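Local atomic coordinates of DNA repair protein RecO (Deinococcus radiodurans, PDB entry 1U5K), a protein that probably takes part in DNA repair and in recombination by the RecF pathway, and carries a bound zinc ion. Residues I11-R16 / L94-A99; V25-L28 / K33-A36; N51-V56 / E87-A92; F113-A118 / L134-K139. All coordinates share one frame; numbering follows the deposited sequence.

Contact 1. Residues I11-R16 / L94-A99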
# COMPACT_ATOMS: atom_id res chain seq x y z
N ILE A 11 -11.80 7.56 -17.11
CA ILE A 11 -11.46 6.19 -16.82
C ILE A 11 -11.44 5.95 -15.32
O ILE A 11 -10.76 6.65 -14.58
CB ILE A 11 -10.07 5.92 -17.43
CG1 ILE A 11 -10.17 6.02 -18.95
CG2 ILE A 11 -9.69 4.49 -17.07
CD1 ILE A 11 -8.86 6.01 -19.67
N VAL A 12 -12.12 4.88 -14.93
CA VAL A 12 -12.23 4.46 -13.54
C VAL A 12 -10.90 3.87 -13.15
O VAL A 12 -10.44 2.92 -13.78
CB VAL A 12 -13.31 3.38 -13.36
CG1 VAL A 12 -13.41 2.93 -11.92
CG2 VAL A 12 -14.64 3.88 -13.81
N ILE A 13 -10.26 4.45 -12.15
CA ILE A 13 -8.99 3.96 -11.63
C ILE A 13 -9.05 3.31 -10.25
O ILE A 13 -8.11 2.62 -9.85
CB ILE A 13 -7.90 5.04 -11.70
CG1 ILE A 13 -8.21 6.25 -10.82
CG2 ILE A 13 -7.65 5.40 -13.14
CD1 ILE A 13 -7.00 7.03 -10.36
N ARG A 14 -10.15 3.50 -9.54
CA ARG A 14 -10.37 2.88 -8.24
C ARG A 14 -11.88 2.78 -8.00
O ARG A 14 -12.62 3.71 -8.31
CB ARG A 14 -9.70 3.65 -7.10
CG ARG A 14 -9.37 2.78 -5.91
CD ARG A 14 -8.54 3.44 -4.80
NE ARG A 14 -7.24 3.91 -5.27
CZ ARG A 14 -6.94 5.18 -5.54
NH1 ARG A 14 -7.82 6.15 -5.33
NH2 ARG A 14 -5.74 5.49 -5.98
N ARG A 15 -12.29 1.66 -7.40
CA ARG A 15 -13.67 1.36 -7.05
C ARG A 15 -13.68 0.85 -5.61
O ARG A 15 -12.92 -0.07 -5.29
CB ARG A 15 -14.24 0.33 -8.02
CG ARG A 15 -15.51 -0.37 -7.60
CD ARG A 15 -15.96 -1.44 -8.57
NE ARG A 15 -17.13 -2.15 -8.05
CZ ARG A 15 -18.36 -2.02 -8.53
NH1 ARG A 15 -18.60 -1.21 -9.54
NH2 ARG A 15 -19.36 -2.71 -8.00
N ARG A 16 -14.43 1.51 -4.74
CA ARG A 16 -14.70 1.07 -3.38
C ARG A 16 -16.19 0.75 -3.24
O ARG A 16 -17.05 1.58 -3.54
CB ARG A 16 -14.28 2.16 -2.38
CG ARG A 16 -14.65 1.87 -0.93
CD ARG A 16 -13.87 0.69 -0.33
NE ARG A 16 -12.49 1.09 -0.11
CZ ARG A 16 -12.06 1.77 0.95
NH1 ARG A 16 -12.89 2.09 1.93
NH2 ARG A 16 -10.79 2.11 1.04
N LEU A 94 -1.06 -0.94 -12.13
CA LEU A 94 0.11 -0.12 -11.88
C LEU A 94 -0.03 1.29 -12.48
O LEU A 94 0.21 2.26 -11.78
CB LEU A 94 1.38 -0.82 -12.36
CG LEU A 94 2.70 -0.06 -12.34
CD1 LEU A 94 3.01 0.46 -10.95
CD2 LEU A 94 3.79 -0.99 -12.81
N MET A 95 -0.41 1.40 -13.74
CA MET A 95 -0.53 2.73 -14.37
C MET A 95 -1.54 3.55 -13.59
O MET A 95 -1.30 4.74 -13.39
CB MET A 95 -0.96 2.65 -15.82
CG MET A 95 0.09 1.95 -16.67
SD MET A 95 1.68 2.77 -16.75
CE MET A 95 2.50 2.15 -15.37
N ALA A 96 -2.65 2.93 -13.19
CA ALA A 96 -3.72 3.64 -12.50
C ALA A 96 -3.24 4.25 -11.17
O ALA A 96 -3.41 5.45 -10.94
CB ALA A 96 -4.92 2.76 -12.30
N GLU A 97 -2.62 3.43 -10.33
CA GLU A 97 -2.18 3.87 -9.01
C GLU A 97 -0.96 4.80 -9.14
O GLU A 97 -0.82 5.78 -8.42
CB GLU A 97 -1.93 2.67 -8.09
CG GLU A 97 -3.19 1.91 -7.70
CD GLU A 97 -4.08 2.68 -6.72
OE1 GLU A 97 -3.68 3.73 -6.17
OE2 GLU A 97 -5.20 2.19 -6.46
N PHE A 98 -0.12 4.56 -10.14
CA PHE A 98 1.04 5.39 -10.36
C PHE A 98 0.60 6.78 -10.79
O PHE A 98 1.06 7.79 -10.24
CB PHE A 98 1.96 4.80 -11.44
CG PHE A 98 3.07 5.72 -11.86
CD1 PHE A 98 4.21 5.87 -11.09
CD2 PHE A 98 2.96 6.44 -13.03
CE1 PHE A 98 5.24 6.73 -11.50
CE2 PHE A 98 3.99 7.27 -13.45
CZ PHE A 98 5.11 7.44 -12.67
N ALA A 99 -0.32 6.84 -11.75
CA ALA A 99 -0.79 8.15 -12.21
C ALA A 99 -1.44 8.97 -11.09
O ALA A 99 -1.19 10.17 -10.96
CB ALA A 99 -1.72 8.01 -13.39
O HOH W 1 -6.81 0.86 -8.33
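E97 OE2 is gripped from two sources: R14 NE donates to it at 2.9 Å, and a water donates at 2.8 Å while also giving its other hydrogen to the carbonyl oxygen of I13. The second carboxylate oxygen, E97 OE1, takes the R14 NH2 bond at 2.7 Å, nearly straight at 170°. R14 thus holds the carboxylate side-on through NE and NH2, a two-bond salt bridge. The fit is twisted, with the two planes 39° apart: OE2 is approached on its syn side, whereas NH2 meets OE1 from above the carboxylate plane, although both oxygens lie close to the guanidinium plane. A bend at chi3 turns the end of the arginine to the helix. R14 NH2 also bridges to D100, and P86 of the second subunit packs on both R14 and E97. Beside the bridge, I13 CB rests on A96 CB at 3.8 Å, the apolar part of the contact. Both I13 and R14 lie opposite T26 of strand 23-29, which makes a classic beta bulge. Segment 11-16 of strand 5-17 crosses segment 94-99 of helix 86-102 at 87°, joining the N-terminal sheet to the helices; I13 also touches F116 of helix 110-125, and F98 packs on S137 of helix 129-141.

Contact 2. Residues V25-L28 / K33-A36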
# COMPACT_ATOMS: atom_id res chain seq x y z
N VAL A 25 -15.98 5.93 -6.65
CA VAL A 25 -15.02 5.77 -7.72
C VAL A 25 -14.14 6.99 -7.85
O VAL A 25 -14.54 8.12 -7.58
CB VAL A 25 -15.65 5.52 -9.08
CG1 VAL A 25 -16.10 4.08 -9.17
CG2 VAL A 25 -16.76 6.50 -9.37
N THR A 26 -12.89 6.73 -8.23
CA THR A 26 -12.03 7.79 -8.69
C THR A 26 -11.87 7.63 -10.19
O THR A 26 -11.66 6.53 -10.69
CB THR A 26 -10.72 7.74 -7.94
OG1 THR A 26 -10.96 8.01 -6.56
CG2 THR A 26 -9.81 8.88 -8.36
N LEU A 27 -11.96 8.75 -10.90
CA LEU A 27 -11.77 8.76 -12.34
C LEU A 27 -10.65 9.71 -12.71
O LEU A 27 -10.47 10.78 -12.13
CB LEU A 27 -13.04 9.19 -13.07
CG LEU A 27 -14.42 8.59 -12.81
CD1 LEU A 27 -15.29 9.12 -13.93
CD2 LEU A 27 -14.42 7.12 -12.84
N LEU A 28 -9.90 9.31 -13.73
CA LEU A 28 -9.05 10.26 -14.42
C LEU A 28 -9.78 10.71 -15.68
O LEU A 28 -10.26 9.89 -16.45
CB LEU A 28 -7.69 9.64 -14.71
CG LEU A 28 -6.90 9.22 -13.47
CD1 LEU A 28 -5.61 8.64 -13.99
CD2 LEU A 28 -6.70 10.35 -12.48
N LYS A 33 -8.70 14.99 -12.06
CA LYS A 33 -9.13 13.85 -11.26
C LYS A 33 -10.53 14.12 -10.72
O LYS A 33 -10.79 15.25 -10.33
CB LYS A 33 -8.19 13.69 -10.08
CG LYS A 33 -6.76 13.22 -10.33
CD LYS A 33 -6.12 13.05 -8.95
CE LYS A 33 -4.63 13.17 -8.95
NZ LYS A 33 -3.99 12.42 -7.82
N LEU A 34 -11.36 13.09 -10.61
CA LEU A 34 -12.72 13.19 -10.12
C LEU A 34 -13.02 12.02 -9.18
O LEU A 34 -12.82 10.87 -9.54
CB LEU A 34 -13.72 13.16 -11.28
CG LEU A 34 -15.23 13.12 -10.99
CD1 LEU A 34 -15.67 14.33 -10.18
CD2 LEU A 34 -15.99 13.03 -12.29
N LYS A 35 -13.47 12.34 -7.97
CA LYS A 35 -14.00 11.38 -7.01
C LYS A 35 -15.51 11.58 -6.89
O LYS A 35 -15.99 12.70 -6.79
CB LYS A 35 -13.31 11.54 -5.65
CG LYS A 35 -13.55 10.39 -4.68
CD LYS A 35 -12.45 10.27 -3.63
CE LYS A 35 -12.86 9.37 -2.47
NZ LYS A 35 -12.03 9.51 -1.24
N ALA A 36 -16.26 10.48 -6.94
CA ALA A 36 -17.71 10.53 -6.85
C ALA A 36 -18.27 9.22 -6.30
O ALA A 36 -17.60 8.19 -6.32
CB ALA A 36 -18.30 10.79 -8.22
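Four backbone hydrogen bonds tie V25-L28 to K33-A36. The shortest runs from L27 N to L34 O at 2.7 Å and is returned by L34 N to L27 O at 2.9 Å. Two residues along, V25 N reaches A36 O at 2.8 Å, and A36 N answers to V25 O at 3.0 Å. V25/A36 and L27/L34 are therefore the hydrogen-bonded pairs of this antiparallel hairpin, with T26/K35 and L28/K33 the non-hydrogen-bonded ones. Between the bonds, CA-H...O contacts fill in, among them T26 CA to L34 O at 3.3 Å and K35 CA to V25 O at 3.4 Å.

The packing differs on the two faces. On the face of L28 and K33 the two side chains run side by side, pointing the same way, and L28 CD2 meets K33 CG at 3.6 Å. Beyond CG the lysine chain is extended, which carries NZ away from the hairpin to a salt bridge with D100 and a hydrogen bond to the F103 carbonyl. Next to them T26 OG1 lies over the CG and CD methylenes of K35. On the other face L27 CD1 and L34 CD2 touch loosely at 4.3 Å, and L27 also packs on V12 of strand 5-17.

Strand pairing thus rests on main-chain bonds that are largely indifferent to side chains. The lysines add their aliphatic stems to the hairpin, and K33 NZ, held by D100 and the F103 carbonyl, probably helps to link this part of the OB-type sheet to helix 86-102 and what follows it.

Contact 3. Residues N51-V56 / E87-A92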
# COMPACT_ATOMS: atom_id res chain seq x y z
N ASN A 51 -16.53 -0.04 -13.37
CA ASN A 51 -15.45 -0.94 -12.97
C ASN A 51 -14.11 -0.48 -13.49
O ASN A 51 -14.05 0.32 -14.42
CB ASN A 51 -15.73 -2.38 -13.41
CG ASN A 51 -16.63 -3.11 -12.44
OD1 ASN A 51 -16.20 -3.56 -11.37
ND2 ASN A 51 -17.90 -3.20 -12.81
N LEU A 52 -13.05 -0.99 -12.86
CA LEU A 52 -11.70 -0.53 -13.17
C LEU A 52 -11.45 -0.59 -14.66
O LEU A 52 -11.78 -1.57 -15.32
CB LEU A 52 -10.62 -1.36 -12.48
CG LEU A 52 -10.20 -0.95 -11.08
CD1 LEU A 52 -9.00 -1.75 -10.62
CD2 LEU A 52 -9.91 0.51 -11.05
N PHE A 53 -10.86 0.51 -15.13
CA PHE A 53 -10.32 0.61 -16.47
C PHE A 53 -11.39 0.90 -17.52
O PHE A 53 -11.07 1.11 -18.68
CB PHE A 53 -9.43 -0.58 -16.84
CG PHE A 53 -8.48 -1.01 -15.74
CD1 PHE A 53 -8.38 -2.34 -15.38
CD2 PHE A 53 -7.78 -0.09 -15.00
CE1 PHE A 53 -7.53 -2.76 -14.35
CE2 PHE A 53 -6.95 -0.49 -13.97
CZ PHE A 53 -6.81 -1.82 -13.63
N HIS A 54 -12.65 1.00 -17.13
CA HIS A 54 -13.69 1.40 -18.07
C HIS A 54 -13.63 2.90 -18.33
O HIS A 54 -13.38 3.68 -17.40
CB HIS A 54 -15.06 1.05 -17.50
CG HIS A 54 -15.42 -0.40 -17.57
ND1 HIS A 54 -16.62 -0.88 -17.10
CD2 HIS A 54 -14.77 -1.46 -18.11
CE1 HIS A 54 -16.69 -2.18 -17.32
NE2 HIS A 54 -15.59 -2.55 -17.96
N HIS A 55 -13.82 3.31 -19.58
CA HIS A 55 -14.00 4.71 -19.93
C HIS A 55 -15.51 4.93 -19.85
O HIS A 55 -16.26 4.29 -20.59
CB HIS A 55 -13.46 5.03 -21.34
CG HIS A 55 -13.38 6.49 -21.67
ND1 HIS A 55 -12.34 7.03 -22.39
CD2 HIS A 55 -14.20 7.52 -21.36
CE1 HIS A 55 -12.52 8.33 -22.51
NE2 HIS A 55 -13.63 8.66 -21.88
N VAL A 56 -15.94 5.76 -18.91
CA VAL A 56 -17.36 6.03 -18.69
C VAL A 56 -17.70 7.50 -18.88
O VAL A 56 -16.86 8.38 -18.67
CB VAL A 56 -17.81 5.58 -17.30
CG1 VAL A 56 -17.59 4.09 -17.15
CG2 VAL A 56 -17.12 6.37 -16.19
N GLU A 87 -1.78 -10.71 -16.41
CA GLU A 87 -0.58 -9.91 -16.60
C GLU A 87 -0.89 -8.48 -17.07
O GLU A 87 -0.28 -7.51 -16.62
CB GLU A 87 0.40 -10.58 -17.57
CG GLU A 87 1.57 -9.67 -17.88
CD GLU A 87 2.67 -10.31 -18.71
OE1 GLU A 87 2.38 -10.69 -19.86
OE2 GLU A 87 3.81 -10.40 -18.22
N ARG A 88 -1.85 -8.36 -17.98
CA ARG A 88 -2.31 -7.07 -18.46
C ARG A 88 -3.04 -6.31 -17.37
O ARG A 88 -2.84 -5.11 -17.21
CB ARG A 88 -3.19 -7.27 -19.70
CG ARG A 88 -2.48 -7.98 -20.85
CD ARG A 88 -3.27 -8.01 -22.13
NE ARG A 88 -2.56 -8.79 -23.14
CZ ARG A 88 -1.63 -8.35 -23.97
NH1 ARG A 88 -1.28 -7.07 -23.97
NH2 ARG A 88 -1.05 -9.21 -24.79
N TYR A 89 -3.92 -6.97 -16.63
CA TYR A 89 -4.58 -6.35 -15.50
C TYR A 89 -3.56 -5.72 -14.55
O TYR A 89 -3.73 -4.57 -14.14
CB TYR A 89 -5.46 -7.34 -14.75
CG TYR A 89 -6.34 -6.73 -13.70
CD1 TYR A 89 -7.69 -6.50 -13.95
CD2 TYR A 89 -5.84 -6.43 -12.43
CE1 TYR A 89 -8.51 -5.96 -12.98
CE2 TYR A 89 -6.66 -5.89 -11.44
CZ TYR A 89 -8.00 -5.68 -11.73
OH TYR A 89 -8.85 -5.13 -10.80
N ALA A 90 -2.49 -6.45 -14.25
CA ALA A 90 -1.47 -6.02 -13.30
C ALA A 90 -0.80 -4.73 -13.74
O ALA A 90 -0.57 -3.86 -12.91
CB ALA A 90 -0.43 -7.13 -13.07
N PHE A 91 -0.50 -4.59 -15.03
CA PHE A 91 0.12 -3.39 -15.56
C PHE A 91 -0.87 -2.22 -15.70
O PHE A 91 -0.47 -1.10 -15.42
CB PHE A 91 0.92 -3.69 -16.84
CG PHE A 91 2.22 -4.40 -16.56
CD1 PHE A 91 2.42 -5.71 -16.97
CD2 PHE A 91 3.23 -3.78 -15.83
CE1 PHE A 91 3.59 -6.39 -16.63
CE2 PHE A 91 4.41 -4.44 -15.54
CZ PHE A 91 4.60 -5.77 -15.92
N ALA A 92 -2.12 -2.47 -16.07
CA ALA A 92 -3.17 -1.46 -16.05
C ALA A 92 -3.30 -0.90 -14.64
O ALA A 92 -3.41 0.31 -14.45
CB ALA A 92 -4.54 -2.02 -16.52
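F53 lays its ring over the methyl of A92, whose CB stands 3.7 Å from the ring centroid and only 10° off the normal, a CH-pi contact. The opposite face is covered by CB of its own neighbour L52, so the phenyl group is sandwiched between its turn and the helix. Its edge goes to Y89: the two rings form a T-shaped pair with planes at 73° and centroids 5.2 Å apart, in which F53 CE1 points at the tyrosine face and comes to 3.6 Å from Y89 CE1. With CG anti to the backbone N (chi1 -171°), Y89 swings its ring out from the helix far enough to reach the turn. L52 crosses the tyrosine at about a right angle and sets CD1 3.4 Å from Y89 OH. No hydrogen bond joins the segments. The presenting element is a type II beta turn from N51 to H54, with F53 at its third position and a positive phi. Backbone bonds from F53 and H54 to V12 fasten this turn to strand 5-17 just before strand 55-61 begins. A92 of helix 86-102 also touches L120 of helix 110-125, while F91 of the same helix packs against helix 129-141.

Contact 4. Residues F113-A118 / L134-K139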
# COMPACT_ATOMS: atom_id res chain seq x y z
N PHE A 113 -4.30 12.97 -19.37
CA PHE A 113 -5.41 12.05 -19.61
C PHE A 113 -5.17 11.23 -20.88
O PHE A 113 -5.31 10.00 -20.88
CB PHE A 113 -6.78 12.73 -19.71
CG PHE A 113 -7.87 11.75 -20.07
CD1 PHE A 113 -8.37 10.88 -19.13
CD2 PHE A 113 -8.28 11.60 -21.39
CE1 PHE A 113 -9.29 9.91 -19.47
CE2 PHE A 113 -9.20 10.65 -21.75
CZ PHE A 113 -9.71 9.80 -20.80
N ASP A 114 -4.79 11.91 -21.95
CA ASP A 114 -4.65 11.23 -23.24
C ASP A 114 -3.52 10.20 -23.22
O ASP A 114 -3.66 9.09 -23.76
CB ASP A 114 -4.31 12.24 -24.34
CG ASP A 114 -5.51 13.06 -24.76
OD1 ASP A 114 -6.67 12.61 -24.61
OD2 ASP A 114 -5.33 14.18 -25.28
N LEU A 115 -2.41 10.59 -22.61
CA LEU A 115 -1.29 9.69 -22.40
C LEU A 115 -1.65 8.53 -21.49
O LEU A 115 -1.22 7.39 -21.74
CB LEU A 115 -0.10 10.42 -21.79
CG LEU A 115 1.33 10.27 -22.29
CD1 LEU A 115 2.24 10.14 -21.08
CD2 LEU A 115 1.67 9.21 -23.33
N PHE A 116 -2.37 8.80 -20.41
CA PHE A 116 -2.84 7.71 -19.55
C PHE A 116 -3.73 6.69 -20.29
O PHE A 116 -3.54 5.48 -20.19
CB PHE A 116 -3.55 8.25 -18.31
CG PHE A 116 -4.13 7.18 -17.45
CD1 PHE A 116 -3.30 6.43 -16.63
CD2 PHE A 116 -5.47 6.91 -17.48
CE1 PHE A 116 -3.81 5.41 -15.87
CE2 PHE A 116 -5.99 5.90 -16.72
CZ PHE A 116 -5.17 5.14 -15.92
N ALA A 117 -4.71 7.19 -21.03
CA ALA A 117 -5.62 6.34 -21.79
C ALA A 117 -4.83 5.48 -22.78
O ALA A 117 -5.07 4.27 -22.89
CB ALA A 117 -6.68 7.17 -22.50
N ALA A 118 -3.82 6.07 -23.41
CA ALA A 118 -3.00 5.33 -24.38
C ALA A 118 -2.20 4.24 -23.69
O ALA A 118 -1.97 3.18 -24.25
CB ALA A 118 -2.06 6.28 -25.12
N LEU A 134 6.67 0.83 -18.43
CA LEU A 134 7.93 1.55 -18.24
C LEU A 134 7.95 2.84 -19.04
O LEU A 134 8.20 3.93 -18.51
CB LEU A 134 9.17 0.71 -18.56
CG LEU A 134 9.71 -0.05 -17.36
CD1 LEU A 134 10.76 -1.02 -17.84
CD2 LEU A 134 10.20 0.83 -16.20
N VAL A 135 7.63 2.72 -20.32
CA VAL A 135 7.70 3.85 -21.23
C VAL A 135 6.72 4.95 -20.84
O VAL A 135 7.08 6.11 -20.80
CB VAL A 135 7.48 3.40 -22.69
CG1 VAL A 135 7.25 4.58 -23.59
CG2 VAL A 135 8.68 2.60 -23.12
N MET A 136 5.50 4.55 -20.51
CA MET A 136 4.40 5.46 -20.25
C MET A 136 4.58 6.12 -18.89
O MET A 136 4.36 7.32 -18.73
CB MET A 136 3.07 4.71 -20.33
CG MET A 136 2.78 4.19 -21.75
SD MET A 136 2.64 5.51 -22.94
CE MET A 136 1.09 5.98 -22.67
N SER A 137 5.03 5.35 -17.91
CA SER A 137 5.30 5.92 -16.60
C SER A 137 6.40 7.00 -16.64
O SER A 137 6.22 8.11 -16.11
CB SER A 137 5.39 4.77 -15.58
OG SER A 137 6.69 4.22 -15.65
N TYR A 138 7.48 6.77 -17.38
CA TYR A 138 8.53 7.78 -17.55
C TYR A 138 8.04 8.99 -18.35
O TYR A 138 8.29 10.15 -17.99
CB TYR A 138 9.80 7.19 -18.16
CG TYR A 138 10.78 6.59 -17.19
CD1 TYR A 138 10.60 5.31 -16.70
CD2 TYR A 138 11.90 7.31 -16.74
CE1 TYR A 138 11.49 4.78 -15.80
CE2 TYR A 138 12.82 6.76 -15.87
CZ TYR A 138 12.61 5.49 -15.39
OH TYR A 138 13.48 4.87 -14.52
N LYS A 139 7.26 8.73 -19.39
CA LYS A 139 6.66 9.80 -20.16
C LYS A 139 5.77 10.71 -19.33
O LYS A 139 5.81 11.92 -19.51
CB LYS A 139 5.89 9.29 -21.38
CG LYS A 139 5.61 10.37 -22.39
CD LYS A 139 6.74 10.63 -23.38
CE LYS A 139 6.37 11.77 -24.32
NZ LYS A 139 7.55 12.41 -24.96
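Flat groups stay out of the meeting of L115 with M136: the rings of the two helices are turned to other partners. F116 points away, its ring packed on M95 and A99 of helix 86-102 and on I13, while Y138 has the carbonyl oxygen of L134 at its edge, in plane, and stands edge-to-face with F189. What does touch is aliphatic. L115 forks over the second helix, CD1 going to K139 CG at 3.6 Å and CD2 to the methionine end, where M136 SD lies 3.8 Å away. The bends of M136 at chi2 and chi3 curl its methyl group CE toward helix 110-125, as modelled 4.0 Å from A118 CB. The position of CE is doubtful, however, and both L115 torsions lie well off the staggered values (chi1 -134°), which leaves the exact fit uncertain. K139 crosses L115 at about a right angle and sends its amino group off to the R196 and V194 carbonyls. The axes of segments 113-118 and 134-139 run antiparallel (169°) and approach to 10.1 Å, a spacing that L115, M136 and K139 bridge. Helix 110-125 also meets strand 5-17, touched by F113, F116 and A117, while helix 129-141 packs through Y138 and S137 on helix 211-225.

From the N terminus, the chain lays down strand 5-17, then makes the tight hairpin closed by contact 2. It continues to the turn at 51-54, then through strands 55-61 and 69-78, and enters helix 86-102. The start of that helix comes back to the turn and closes contact 3; one or two turns later it reaches strand 5-17 and closes contact 1. The loop of contact 1 therefore encloses contacts 2 and 3, which follow one another without crossing. Contact 4 comes after all of them and pairs the next two helices. Contacts 1 and 3 tie the OB-type N-terminal sheet to the helical part, and F113 and F116 carry that junction on into contact 4.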